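Local coordinates for protein RmpD (Hexulose-6-phosphate synthase) (PDB 3EXR) that belongs to the HUMPS family of TIM-barrel enzymes and folds as a closed barrel of eight parallel strands surrounded by helices, at residues Pro6-Ala11 and Phe193-Gly198; Ser136-His141 and Met167-Ser172; Lys160-Ile165 and Glu186-Phe191. One frame throughout, in Å; residues are numbered along the deposited sequence.

Contact 1: Pro6-Ala11 and Phe193-Gly198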
ATOM      1  N   PRO A   6     -24.563   3.050 -12.264  1.00 12.13           N
ATOM      2  CA  PRO A   6     -23.217   2.640 -11.831  1.00 10.84           C
ATOM      3  C   PRO A   6     -22.150   3.185 -12.775  1.00 10.19           C
ATOM      4  O   PRO A   6     -22.352   3.188 -13.992  1.00 10.55           O
ATOM      5  CB  PRO A   6     -23.255   1.114 -11.907  1.00 10.44           C
ATOM      6  CG  PRO A   6     -24.757   0.775 -11.718  1.00 11.01           C
ATOM      7  CD  PRO A   6     -25.477   1.906 -12.434  1.00 11.71           C
ATOM      8  N   ASN A   7     -21.010   3.590 -12.202  1.00 10.33           N
ATOM      9  CA  ASN A   7     -19.873   4.046 -12.968  1.00 10.57           C
ATOM     10  C   ASN A   7     -19.159   2.856 -13.590  1.00 10.26           C
ATOM     11  O   ASN A   7     -19.176   1.757 -13.045  1.00 10.22           O
ATOM     12  CB  ASN A   7     -18.867   4.757 -12.057  1.00 10.95           C
ATOM     13  CG  ASN A   7     -19.344   6.101 -11.539  1.00 11.30           C
ATOM     14  OD1 ASN A   7     -19.172   6.394 -10.340  1.00 14.44           O
ATOM     15  ND2 ASN A   7     -19.890   6.947 -12.416  1.00 10.24           N
ATOM     16  N   LEU A   8     -18.533   3.091 -14.743  1.00  9.86           N
ATOM     17  CA  LEU A   8     -17.518   2.229 -15.276  1.00  9.79           C
ATOM     18  C   LEU A   8     -16.166   2.872 -14.975  1.00  9.57           C
ATOM     19  O   LEU A   8     -15.899   3.999 -15.396  1.00 10.03           O
ATOM     20  CB  LEU A   8     -17.669   2.068 -16.788  1.00  9.89           C
ATOM     21  CG  LEU A   8     -16.513   1.306 -17.456  1.00 10.11           C
ATOM     22  CD1 LEU A   8     -16.219  -0.049 -16.805  1.00 11.56           C
ATOM     23  CD2 LEU A   8     -16.742   1.138 -18.930  1.00 10.67           C
ATOM     24  N   GLN A   9     -15.328   2.129 -14.267  1.00  9.12           N
ATOM     25  CA  GLN A   9     -13.975   2.552 -13.909  1.00  8.65           C
ATOM     26  C   GLN A   9     -12.976   1.626 -14.567  1.00  9.18           C
ATOM     27  O   GLN A   9     -13.188   0.420 -14.598  1.00  9.28           O
ATOM     28  CB  GLN A   9     -13.834   2.547 -12.399  1.00  8.44           C
ATOM     29  CG  GLN A   9     -12.449   2.758 -11.880  1.00  8.00           C
ATOM     30  CD  GLN A   9     -12.443   3.015 -10.367  1.00  9.30           C
ATOM     31  OE1 GLN A   9     -13.380   3.591  -9.848  1.00  9.34           O
ATOM     32  NE2 GLN A   9     -11.396   2.594  -9.685  1.00  8.14           N
ATOM     33  N   VAL A  10     -11.874   2.194 -15.061  1.00  9.44           N
ATOM     34  CA  VAL A  10     -10.761   1.384 -15.562  1.00  9.66           C
ATOM     35  C   VAL A  10      -9.550   1.532 -14.642  1.00  9.32           C
ATOM     36  O   VAL A  10      -9.140   2.648 -14.321  1.00  9.39           O
ATOM     37  CB  VAL A  10     -10.349   1.736 -17.030  1.00  9.67           C
ATOM     38  CG1 VAL A  10      -9.863   3.187 -17.158  1.00 11.86           C
ATOM     39  CG2 VAL A  10      -9.275   0.803 -17.520  1.00 10.84           C
ATOM     40  N   ALA A  11      -9.053   0.392 -14.184  1.00  8.74           N
ATOM     41  CA  ALA A  11      -7.839   0.322 -13.391  1.00  9.36           C
ATOM     42  C   ALA A  11      -6.660   0.164 -14.333  1.00  9.21           C
ATOM     43  O   ALA A  11      -6.685  -0.675 -15.239  1.00  9.99           O
ATOM     44  CB  ALA A  11      -7.909  -0.891 -12.445  1.00 10.36           C
ATOM     45  N   PHE A 193     -18.352  -0.207 -11.140  1.00  8.92           N
ATOM     46  CA  PHE A 193     -17.746  -1.469 -11.592  1.00  9.28           C
ATOM     47  C   PHE A 193     -16.315  -1.148 -12.073  1.00  9.19           C
ATOM     48  O   PHE A 193     -16.142  -0.308 -12.955  1.00  9.10           O
ATOM     49  CB  PHE A 193     -18.546  -2.087 -12.734  1.00  9.22           C
ATOM     50  CG  PHE A 193     -19.868  -2.662 -12.284  1.00 10.36           C
ATOM     51  CD1 PHE A 193     -19.927  -3.924 -11.695  1.00 11.82           C
ATOM     52  CD2 PHE A 193     -21.035  -1.928 -12.408  1.00 11.26           C
ATOM     53  CE1 PHE A 193     -21.165  -4.447 -11.257  1.00 12.20           C
ATOM     54  CE2 PHE A 193     -22.258  -2.452 -11.981  1.00 12.45           C
ATOM     55  CZ  PHE A 193     -22.314  -3.702 -11.409  1.00 12.44           C
ATOM     56  N   ILE A 194     -15.300  -1.805 -11.502  1.00  9.22           N
ATOM     57  CA  ILE A 194     -13.896  -1.525 -11.854  1.00  9.53           C
ATOM     58  C   ILE A 194     -13.396  -2.642 -12.766  1.00  9.73           C
ATOM     59  O   ILE A 194     -13.238  -3.773 -12.322  1.00 10.09           O
ATOM     60  CB  ILE A 194     -12.997  -1.471 -10.613  1.00  9.32           C
ATOM     61  CG1 ILE A 194     -13.498  -0.443  -9.595  1.00  9.61           C
ATOM     62  CG2 ILE A 194     -11.559  -1.179 -11.044  1.00 10.84           C
ATOM     63  CD1 ILE A 194     -12.753  -0.526  -8.252  1.00 10.98           C
ATOM     64  N   ALA A 195     -13.175  -2.312 -14.035  1.00 10.02           N
ATOM     65  CA  ALA A 195     -12.626  -3.228 -15.007  1.00 10.95           C
ATOM     66  C   ALA A 195     -11.166  -2.874 -15.209  1.00 11.24           C
ATOM     67  O   ALA A 195     -10.714  -1.802 -14.804  1.00 13.02           O
ATOM     68  CB  ALA A 195     -13.389  -3.139 -16.327  1.00 11.40           C
ATOM     69  N   GLY A 196     -10.425  -3.785 -15.811  1.00 10.86           N
ATOM     70  CA  GLY A 196      -9.011  -3.587 -16.092  1.00 10.60           C
ATOM     71  C   GLY A 196      -8.628  -4.164 -17.451  1.00 11.73           C
ATOM     72  O   GLY A 196      -9.075  -3.666 -18.486  1.00 11.63           O
ATOM     73  N   ARG A 197      -7.767  -5.171 -17.435  1.00 12.92           N
ATOM     74  CA  ARG A 197      -7.206  -5.761 -18.656  1.00 14.94           C
ATOM     75  C   ARG A 197      -8.239  -6.375 -19.599  1.00 14.59           C
ATOM     76  O   ARG A 197      -8.052  -6.372 -20.809  1.00 14.44           O
ATOM     77  CB  ARG A 197      -6.121  -6.773 -18.280  1.00 15.68           C
ATOM     78  CG  ARG A 197      -4.869  -6.116 -17.642  1.00 19.17           C
ATOM     79  CD  ARG A 197      -3.853  -7.157 -17.217  1.00 24.44           C
ATOM     80  NE  ARG A 197      -2.923  -7.501 -18.295  1.00 29.30           N
ATOM     81  CZ  ARG A 197      -2.255  -8.658 -18.378  1.00 32.02           C
ATOM     82  NH1 ARG A 197      -2.409  -9.590 -17.442  1.00 33.26           N
ATOM     83  NH2 ARG A 197      -1.423  -8.877 -19.398  1.00 32.19           N
ATOM     84  N   GLY A 198      -9.343  -6.870 -19.054  1.00 15.13           N
ATOM     85  CA  GLY A 198     -10.457  -7.378 -19.859  1.00 15.15           C
ATOM     86  C   GLY A 198     -10.910  -6.357 -20.885  1.00 15.18           C
ATOM     87  O   GLY A 198     -11.236  -6.711 -22.025  1.00 16.04           O
TER

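Contact 2: Ser136-His141 and Met167-Ser172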
ATOM      1  N   SER A 136     -17.180   6.821   3.205  1.00 11.21           N
ATOM      2  CA  SER A 136     -18.371   6.061   2.813  1.00 11.09           C
ATOM      3  C   SER A 136     -18.267   5.408   1.461  1.00 10.23           C
ATOM      4  O   SER A 136     -19.275   5.159   0.830  1.00 11.09           O
ATOM      5  CB  SER A 136     -19.622   6.942   2.908  1.00 11.33           C
ATOM      6  OG  SER A 136     -19.578   8.014   2.003  1.00 11.32           O
ATOM      7  N   GLN A 137     -17.032   5.141   1.020  1.00  9.43           N
ATOM      8  CA  GLN A 137     -16.772   4.292  -0.144  1.00  9.02           C
ATOM      9  C   GLN A 137     -15.895   3.128   0.267  1.00  8.97           C
ATOM     10  O   GLN A 137     -14.929   3.297   1.042  1.00  9.85           O
ATOM     11  CB  GLN A 137     -16.067   5.064  -1.257  1.00  8.80           C
ATOM     12  CG  GLN A 137     -16.927   6.061  -1.985  1.00  8.64           C
ATOM     13  CD  GLN A 137     -16.323   6.427  -3.332  1.00 10.19           C
ATOM     14  OE1 GLN A 137     -16.140   5.553  -4.178  1.00 10.98           O
ATOM     15  NE2 GLN A 137     -16.031   7.716  -3.545  1.00 10.33           N
ATOM     16  N   ALA A 138     -16.207   1.961  -0.275  1.00  9.47           N
ATOM     17  CA  ALA A 138     -15.443   0.738  -0.037  1.00  9.14           C
ATOM     18  C   ALA A 138     -15.294  -0.036  -1.323  1.00  8.57           C
ATOM     19  O   ALA A 138     -16.214  -0.065  -2.144  1.00  9.44           O
ATOM     20  CB  ALA A 138     -16.114  -0.115   1.007  1.00  9.80           C
ATOM     21  N   ILE A 139     -14.132  -0.681  -1.485  1.00  7.66           N
ATOM     22  CA  ILE A 139     -13.848  -1.457  -2.691  1.00  7.68           C
ATOM     23  C   ILE A 139     -13.821  -2.931  -2.314  1.00  8.23           C
ATOM     24  O   ILE A 139     -12.965  -3.372  -1.539  1.00  7.73           O
ATOM     25  CB  ILE A 139     -12.441  -1.110  -3.280  1.00  8.16           C
ATOM     26  CG1 ILE A 139     -12.160   0.406  -3.340  1.00  9.42           C
ATOM     27  CG2 ILE A 139     -12.252  -1.793  -4.608  1.00  8.06           C
ATOM     28  CD1 ILE A 139     -13.158   1.205  -4.055  1.00 10.08           C
ATOM     29  N   TYR A 140     -14.751  -3.682  -2.886  1.00  8.01           N
ATOM     30  CA  TYR A 140     -14.906  -5.108  -2.608  1.00  8.06           C
ATOM     31  C   TYR A 140     -14.411  -5.939  -3.798  1.00  8.67           C
ATOM     32  O   TYR A 140     -14.845  -5.706  -4.927  1.00  9.36           O
ATOM     33  CB  TYR A 140     -16.389  -5.443  -2.285  1.00  8.96           C
ATOM     34  CG  TYR A 140     -16.571  -6.817  -1.699  1.00  8.44           C
ATOM     35  CD1 TYR A 140     -16.710  -6.993  -0.321  1.00 11.61           C
ATOM     36  CD2 TYR A 140     -16.559  -7.954  -2.517  1.00  9.21           C
ATOM     37  CE1 TYR A 140     -16.823  -8.262   0.238  1.00 11.07           C
ATOM     38  CE2 TYR A 140     -16.668  -9.233  -1.963  1.00 10.13           C
ATOM     39  CZ  TYR A 140     -16.807  -9.369  -0.581  1.00 10.30           C
ATOM     40  OH  TYR A 140     -16.941 -10.609  -0.027  1.00 12.51           O
ATOM     41  N   HIS A 141     -13.505  -6.889  -3.530  1.00  8.33           N
ATOM     42  CA  HIS A 141     -12.916  -7.777  -4.527  1.00  9.67           C
ATOM     43  C   HIS A 141     -13.578  -9.135  -4.516  1.00  9.32           C
ATOM     44  O   HIS A 141     -13.810  -9.710  -3.443  1.00  9.54           O
ATOM     45  CB  HIS A 141     -11.428  -7.998  -4.211  1.00 10.31           C
ATOM     46  CG  HIS A 141     -10.590  -6.771  -4.385  1.00 12.39           C
ATOM     47  ND1 HIS A 141     -10.609  -5.705  -3.506  1.00 15.03           N
ATOM     48  CD2 HIS A 141      -9.707  -6.446  -5.352  1.00 13.46           C
ATOM     49  CE1 HIS A 141      -9.769  -4.780  -3.934  1.00 13.10           C
ATOM     50  NE2 HIS A 141      -9.219  -5.203  -5.059  1.00 15.57           N
ATOM     51  N   MET A 167     -25.534  -0.575   4.947  1.00 14.67           N
ATOM     52  CA  MET A 167     -24.904   0.243   5.997  1.00 14.55           C
ATOM     53  C   MET A 167     -24.712   1.699   5.576  1.00 13.89           C
ATOM     54  O   MET A 167     -24.497   2.556   6.420  1.00 14.54           O
ATOM     55  CB  MET A 167     -23.539  -0.343   6.376  1.00 14.67           C
ATOM     56  CG  MET A 167     -23.633  -1.615   7.176  1.00 15.87           C
ATOM     57  SD  MET A 167     -22.017  -2.248   7.643  1.00 19.12           S
ATOM     58  CE  MET A 167     -21.592  -1.171   8.947  1.00 16.56           C
ATOM     59  N   GLY A 168     -24.765   1.986   4.279  1.00 12.69           N
ATOM     60  CA  GLY A 168     -24.557   3.344   3.791  1.00 12.88           C
ATOM     61  C   GLY A 168     -23.317   3.552   2.919  1.00 12.50           C
ATOM     62  O   GLY A 168     -23.026   4.683   2.539  1.00 13.69           O
ATOM     63  N   PHE A 169     -22.612   2.473   2.576  1.00 11.49           N
ATOM     64  CA  PHE A 169     -21.488   2.573   1.622  1.00 11.31           C
ATOM     65  C   PHE A 169     -21.901   2.687   0.169  1.00 11.23           C
ATOM     66  O   PHE A 169     -22.856   2.011  -0.298  1.00 11.20           O
ATOM     67  CB  PHE A 169     -20.514   1.396   1.768  1.00 11.07           C
ATOM     68  CG  PHE A 169     -19.669   1.456   3.015  1.00 12.40           C
ATOM     69  CD1 PHE A 169     -18.464   2.154   3.032  1.00 12.65           C
ATOM     70  CD2 PHE A 169     -20.092   0.835   4.180  1.00 12.55           C
ATOM     71  CE1 PHE A 169     -17.676   2.219   4.182  1.00 11.97           C
ATOM     72  CE2 PHE A 169     -19.321   0.882   5.334  1.00 12.18           C
ATOM     73  CZ  PHE A 169     -18.102   1.565   5.340  1.00 11.51           C
ATOM     74  N   ARG A 170     -21.156   3.515  -0.563  1.00 10.23           N
ATOM     75  CA  ARG A 170     -21.084   3.397  -2.015  1.00 10.56           C
ATOM     76  C   ARG A 170     -20.006   2.363  -2.301  1.00 10.50           C
ATOM     77  O   ARG A 170     -18.827   2.610  -2.045  1.00 10.54           O
ATOM     78  CB  ARG A 170     -20.784   4.744  -2.675  1.00 10.03           C
ATOM     79  CG  ARG A 170     -22.048   5.623  -2.859  1.00 11.19           C
ATOM     80  CD  ARG A 170     -21.704   7.105  -3.088  1.00 10.67           C
ATOM     81  NE  ARG A 170     -21.000   7.630  -1.919  1.00 11.31           N
ATOM     82  CZ  ARG A 170     -19.964   8.462  -1.940  1.00 12.63           C
ATOM     83  NH1 ARG A 170     -19.515   8.988  -3.065  1.00 10.77           N
ATOM     84  NH2 ARG A 170     -19.401   8.779  -0.790  1.00 13.05           N
ATOM     85  N   VAL A 171     -20.428   1.202  -2.781  1.00 10.14           N
ATOM     86  CA  VAL A 171     -19.558   0.056  -2.950  1.00 10.52           C
ATOM     87  C   VAL A 171     -19.114  -0.098  -4.414  1.00  9.82           C
ATOM     88  O   VAL A 171     -19.912  -0.114  -5.342  1.00  9.92           O
ATOM     89  CB  VAL A 171     -20.229  -1.241  -2.439  1.00 11.15           C
ATOM     90  CG1 VAL A 171     -19.377  -2.474  -2.715  1.00 11.69           C
ATOM     91  CG2 VAL A 171     -20.531  -1.110  -0.955  1.00 10.73           C
ATOM     92  N   SER A 172     -17.803  -0.164  -4.612  1.00  9.00           N
ATOM     93  CA  SER A 172     -17.242  -0.516  -5.892  1.00  7.95           C
ATOM     94  C   SER A 172     -16.891  -1.992  -5.867  1.00  8.46           C
ATOM     95  O   SER A 172     -16.433  -2.504  -4.840  1.00  9.29           O
ATOM     96  CB  SER A 172     -15.958   0.273  -6.154  1.00  7.37           C
ATOM     97  OG  SER A 172     -16.214   1.630  -6.273  1.00  8.89           O
TER
HETATM   98  O   HOH W   1     -22.255   6.797   0.600  1.00 14.84           O
HETATM   99  O   HOH W   2     -16.718   2.987  -3.974  1.00 10.85           O

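Contact 3: Lys160-Ile165 and Glu186-Phe191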
ATOM      1  N   LYS A 160     -22.173  -9.809   1.254  1.00 11.30           N
ATOM      2  CA  LYS A 160     -21.327  -8.803   1.894  1.00 10.88           C
ATOM      3  C   LYS A 160     -21.434  -7.453   1.181  1.00 10.21           C
ATOM      4  O   LYS A 160     -21.536  -6.403   1.807  1.00 10.46           O
ATOM      5  CB  LYS A 160     -19.878  -9.292   1.999  1.00 11.31           C
ATOM      6  CG  LYS A 160     -19.746 -10.598   2.808  1.00 11.22           C
ATOM      7  CD  LYS A 160     -18.323 -10.870   3.255  1.00 14.25           C
ATOM      8  CE  LYS A 160     -17.909  -9.943   4.371  1.00 15.54           C
ATOM      9  NZ  LYS A 160     -16.566 -10.355   4.912  1.00 18.21           N
ATOM     10  N   VAL A 161     -21.419  -7.485  -0.145  1.00 10.17           N
ATOM     11  CA  VAL A 161     -21.684  -6.280  -0.930  1.00 10.74           C
ATOM     12  C   VAL A 161     -23.014  -5.674  -0.528  1.00 10.64           C
ATOM     13  O   VAL A 161     -23.090  -4.476  -0.250  1.00 10.78           O
ATOM     14  CB  VAL A 161     -21.582  -6.535  -2.440  1.00 10.33           C
ATOM     15  CG1 VAL A 161     -22.031  -5.305  -3.228  1.00 11.30           C
ATOM     16  CG2 VAL A 161     -20.126  -6.964  -2.800  1.00  9.92           C
ATOM     17  N   LYS A 162     -24.064  -6.491  -0.486  1.00 11.90           N
ATOM     18  CA  LYS A 162     -25.383  -6.001  -0.116  1.00 12.16           C
ATOM     19  C   LYS A 162     -25.402  -5.366   1.268  1.00 11.71           C
ATOM     20  O   LYS A 162     -26.016  -4.313   1.456  1.00 12.75           O
ATOM     21  CB  LYS A 162     -26.407  -7.134  -0.187  1.00 12.11           C
ATOM     22  CG  LYS A 162     -26.764  -7.505  -1.591  1.00 12.52           C
ATOM     23  CD  LYS A 162     -27.369  -8.893  -1.656  1.00 13.65           C
ATOM     24  CE  LYS A 162     -27.676  -9.309  -3.080  1.00 14.46           C
ATOM     25  NZ  LYS A 162     -28.441 -10.633  -3.172  1.00 14.63           N
ATOM     26  N   LYS A 163     -24.717  -5.996   2.214  1.00 10.80           N
ATOM     27  CA  LYS A 163     -24.703  -5.502   3.592  1.00 11.62           C
ATOM     28  C   LYS A 163     -23.974  -4.174   3.717  1.00 11.78           C
ATOM     29  O   LYS A 163     -24.411  -3.291   4.448  1.00 11.86           O
ATOM     30  CB  LYS A 163     -24.108  -6.542   4.535  1.00 12.36           C
ATOM     31  CG  LYS A 163     -24.053  -6.106   6.024  1.00 14.82           C
ATOM     32  CD  LYS A 163     -25.431  -5.769   6.607  1.00 21.14           C
ATOM     33  CE  LYS A 163     -25.616  -6.324   8.033  1.00 24.28           C
ATOM     34  NZ  LYS A 163     -24.723  -5.721   9.061  1.00 26.16           N
ATOM     35  N   LEU A 164     -22.851  -4.030   3.017  1.00 11.09           N
ATOM     36  CA  LEU A 164     -22.140  -2.754   3.027  1.00 10.61           C
ATOM     37  C   LEU A 164     -22.970  -1.618   2.435  1.00 10.65           C
ATOM     38  O   LEU A 164     -22.972  -0.503   2.948  1.00 10.54           O
ATOM     39  CB  LEU A 164     -20.809  -2.877   2.295  1.00 10.97           C
ATOM     40  CG  LEU A 164     -19.733  -3.739   2.903  1.00 11.13           C
ATOM     41  CD1 LEU A 164     -18.654  -3.952   1.861  1.00 11.34           C
ATOM     42  CD2 LEU A 164     -19.138  -3.105   4.184  1.00 10.74           C
ATOM     43  N   ILE A 165     -23.710  -1.921   1.370  1.00 11.16           N
ATOM     44  CA  ILE A 165     -24.579  -0.939   0.729  1.00 12.12           C
ATOM     45  C   ILE A 165     -25.662  -0.520   1.739  1.00 12.97           C
ATOM     46  O   ILE A 165     -25.941   0.669   1.908  1.00 13.01           O
ATOM     47  CB  ILE A 165     -25.215  -1.509  -0.575  1.00 12.25           C
ATOM     48  CG1 ILE A 165     -24.150  -1.625  -1.676  1.00 12.01           C
ATOM     49  CG2 ILE A 165     -26.397  -0.646  -1.030  1.00 12.32           C
ATOM     50  CD1 ILE A 165     -24.543  -2.442  -2.914  1.00 11.55           C
ATOM     51  N   GLU A 186     -27.888  -7.835 -10.981  1.00 13.99           N
ATOM     52  CA  GLU A 186     -29.219  -7.262 -11.110  1.00 14.88           C
ATOM     53  C   GLU A 186     -29.836  -7.059  -9.725  1.00 15.06           C
ATOM     54  O   GLU A 186     -29.770  -7.939  -8.868  1.00 15.92           O
ATOM     55  CB  GLU A 186     -30.104  -8.153 -11.997  1.00 14.51           C
ATOM     56  CG  GLU A 186     -31.292  -7.436 -12.680  1.00 15.51           C
ATOM     57  CD  GLU A 186     -32.408  -6.996 -11.721  1.00 15.54           C
ATOM     58  OE1 GLU A 186     -32.721  -7.766 -10.800  1.00 16.73           O
ATOM     59  OE2 GLU A 186     -32.949  -5.868 -11.861  1.00 15.32           O
ATOM     60  N   GLY A 187     -30.403  -5.882  -9.510  1.00 14.71           N
ATOM     61  CA  GLY A 187     -30.980  -5.545  -8.218  1.00 15.25           C
ATOM     62  C   GLY A 187     -30.002  -5.163  -7.116  1.00 15.07           C
ATOM     63  O   GLY A 187     -30.426  -4.903  -5.983  1.00 16.02           O
ATOM     64  N   VAL A 188     -28.706  -5.134  -7.425  1.00 14.23           N
ATOM     65  CA  VAL A 188     -27.685  -4.702  -6.452  1.00 13.13           C
ATOM     66  C   VAL A 188     -27.232  -3.292  -6.842  1.00 12.39           C
ATOM     67  O   VAL A 188     -26.823  -3.073  -7.968  1.00 11.83           O
ATOM     68  CB  VAL A 188     -26.468  -5.690  -6.406  1.00 13.21           C
ATOM     69  CG1 VAL A 188     -25.463  -5.323  -5.307  1.00 13.96           C
ATOM     70  CG2 VAL A 188     -26.958  -7.123  -6.195  1.00 13.50           C
ATOM     71  N   ASP A 189     -27.350  -2.355  -5.911  1.00 12.99           N
ATOM     72  CA  ASP A 189     -27.071  -0.932  -6.115  1.00 13.47           C
ATOM     73  C   ASP A 189     -25.553  -0.632  -6.095  1.00 13.23           C
ATOM     74  O   ASP A 189     -25.061   0.150  -5.288  1.00 13.72           O
ATOM     75  CB  ASP A 189     -27.803  -0.149  -5.015  1.00 14.47           C
ATOM     76  CG  ASP A 189     -27.751   1.348  -5.205  1.00 17.43           C
ATOM     77  OD1 ASP A 189     -27.820   1.813  -6.358  1.00 20.65           O
ATOM     78  OD2 ASP A 189     -27.668   2.115  -4.212  1.00 20.43           O
ATOM     79  N   VAL A 190     -24.843  -1.277  -7.004  1.00 12.32           N
ATOM     80  CA  VAL A 190     -23.385  -1.121  -7.142  1.00 11.07           C
ATOM     81  C   VAL A 190     -23.092   0.319  -7.553  1.00 11.01           C
ATOM     82  O   VAL A 190     -23.708   0.843  -8.481  1.00 10.73           O
ATOM     83  CB  VAL A 190     -22.812  -2.094  -8.211  1.00 11.24           C
ATOM     84  CG1 VAL A 190     -21.344  -1.792  -8.525  1.00 10.87           C
ATOM     85  CG2 VAL A 190     -22.984  -3.544  -7.780  1.00 11.54           C
ATOM     86  N   PHE A 191     -22.117   0.945  -6.894  1.00  9.78           N
ATOM     87  CA  PHE A 191     -21.755   2.342  -7.186  1.00  9.44           C
ATOM     88  C   PHE A 191     -20.859   2.458  -8.413  1.00  9.86           C
ATOM     89  O   PHE A 191     -21.074   3.315  -9.258  1.00  9.26           O
ATOM     90  CB  PHE A 191     -21.086   2.984  -5.956  1.00  9.31           C
ATOM     91  CG  PHE A 191     -20.474   4.342  -6.221  1.00  9.37           C
ATOM     92  CD1 PHE A 191     -21.274   5.439  -6.539  1.00 10.59           C
ATOM     93  CD2 PHE A 191     -19.104   4.531  -6.110  1.00  8.65           C
ATOM     94  CE1 PHE A 191     -20.730   6.675  -6.771  1.00 10.60           C
ATOM     95  CE2 PHE A 191     -18.552   5.801  -6.333  1.00 10.66           C
ATOM     96  CZ  PHE A 191     -19.372   6.863  -6.665  1.00 11.62           C
TER

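Contact 1: Pro6-Ala11 and Phe193-Gly198
Gln9 and Ile194 sit level on neighbouring parallel strands, their CA atoms 4.6 Å apart, and their side chains run side by side in the same direction. Chi1 of 171° sets Gln9 CG anti to the backbone N, and the chain continues extended beyond it (chi2 169°), beside Ile194. CB lies 3.7 Å from Phe193 O, CG is 4.1 Å from both CG1 and CG2 of Ile194, and CD comes to 3.7 Å from Ile194 CG1. At the tip, OE1 is 4.0 Å from Ile194 CG1, and NE2 lies 3.7 Å from Ile194 CD1 but gives its hydrogen bond to Glu35 OE1, so a polar end is fixed beside an apolar neighbour. Four backbone bonds join the strands: Phe193 N to Asn7 O, Gln9 N to Phe193 O, Ala195 N to Gln9 O (2.8 Å) and Ala11 N to Ala195 O. Pro6 CB meets the edge of the Phe193 ring at CE2, 3.7 Å away. This pairing closes the TIM barrel, first strand against last. Gln9 and Ile194 share one face of the sheet, where both reach strand 33-36; on the other, Leu8 and Phe193 pack against Phe212 of helix 205-220, and the Phe193 ring also meets Trp220.

Contact 2: Ser136-His141 and Met167-Ser172
Gln137, Ala138 and Ile139 pair in parallel with Arg170, Val171 and Ser172 as the two strands of a beta-alpha-beta crossover, the repeating element of the TIM barrel, with helix 155-167 in the connection. Backbone hydrogen bonds set the register: Arg170 N to Ser136 O, Ala138 N to Arg170 O (3.2 Å), Ser172 N to Ala138 O, and Tyr140 N to Ser172 O, nearly straight at 176°. At the strand starts, Ser136 OG, set between the backbone N and the carbonyl carbon (chi1 64°), accepts from Arg170 NH2 (2.9 Å) only 4° out of the guanidinium plane. Gln137 CG lies over one face of that group, 3.8 Å above the plane and displaced toward the rim. NH2 also forms a salt bridge with Glu113, whose OE1 accepts from Gln137 NE2, tying both together. Water 1 bridges Arg170 NE and Gly168 O; water 2 donates to Gln137 OE1, which also accepts from Gln115 NE2, and to Arg170 O, and accepts from Ser172 OG. Among apolar contacts, Ala138 CB meets Phe169 CD1 (3.8 Å), just after Gly168, whose positive phi marks the Schellman motif following helix 155-167. On the face shared with Gln137, Ile139 CD1 rests 3.6 Å from Ser172 CB.

Contact 3: Lys160-Ile165 and Glu186-Phe191
Val188 turns CG1 anti to its backbone N (chi1 -175°), and Ile165 holds CD1 anti to CA (chi2 167°); together these torsions bring the two methyls to 3.9 Å, Val188 CG1 against Ile165 CD1. The same Val188 CG1 lies 4.0 Å from Val161 CG1, one helical turn before Ile165, and the two valine side chains cross at about a right angle. The other branch, CG2, meets Lys162 CE at 3.9 Å, so the aliphatic part of an exposed lysine borders the apolar patch. Ile165 CD1 reaches further, to 3.6 Å from Asp189 O, packing on the loop backbone as well as on its side chains. No hydrogen bond crosses between the segments, and 216 Å² is buried: aliphatic carbons packed on a valine and on a backbone carbonyl. The loop contains an inverse gamma turn centred on Asp189, with a weak bond from Val190 N to Val188 O at 2.8 Å; that oxygen also accepts from Trp220 NE1. Val161 and Ile165 touch Val171 of strand 170-174 too. The arrangement is thus peripheral packing in a TIM barrel: an outer helix against the loop that leads into the last strand.

In the fold
Contacts 1 and 2 are buried strand pairings in one barrel sheet, whereas contact 3 is partly buried, about 15 Å from the chain centre against 8 and 10. Backbone hydrogen bonds dominate the first two; contact 2 adds a charged and water-bridged cluster, and contact 3 relies on apolar packing. Contacts 2 and 3 hold consecutive elements, helix 155-167 and strand 170-174, with Phe169 N probably bonded to Leu164 O. Ile194 of contact 1 joins the strand pairs, its CD1 lying 3.9 Å from both Ile139 CG2 and Ser172 CB of contact 2. Phe191 of contact 3 connects all three: its N probably bonds to Val171 O, its O probably to Asn7 N, and its ring forms a cation-pi interaction with Arg170.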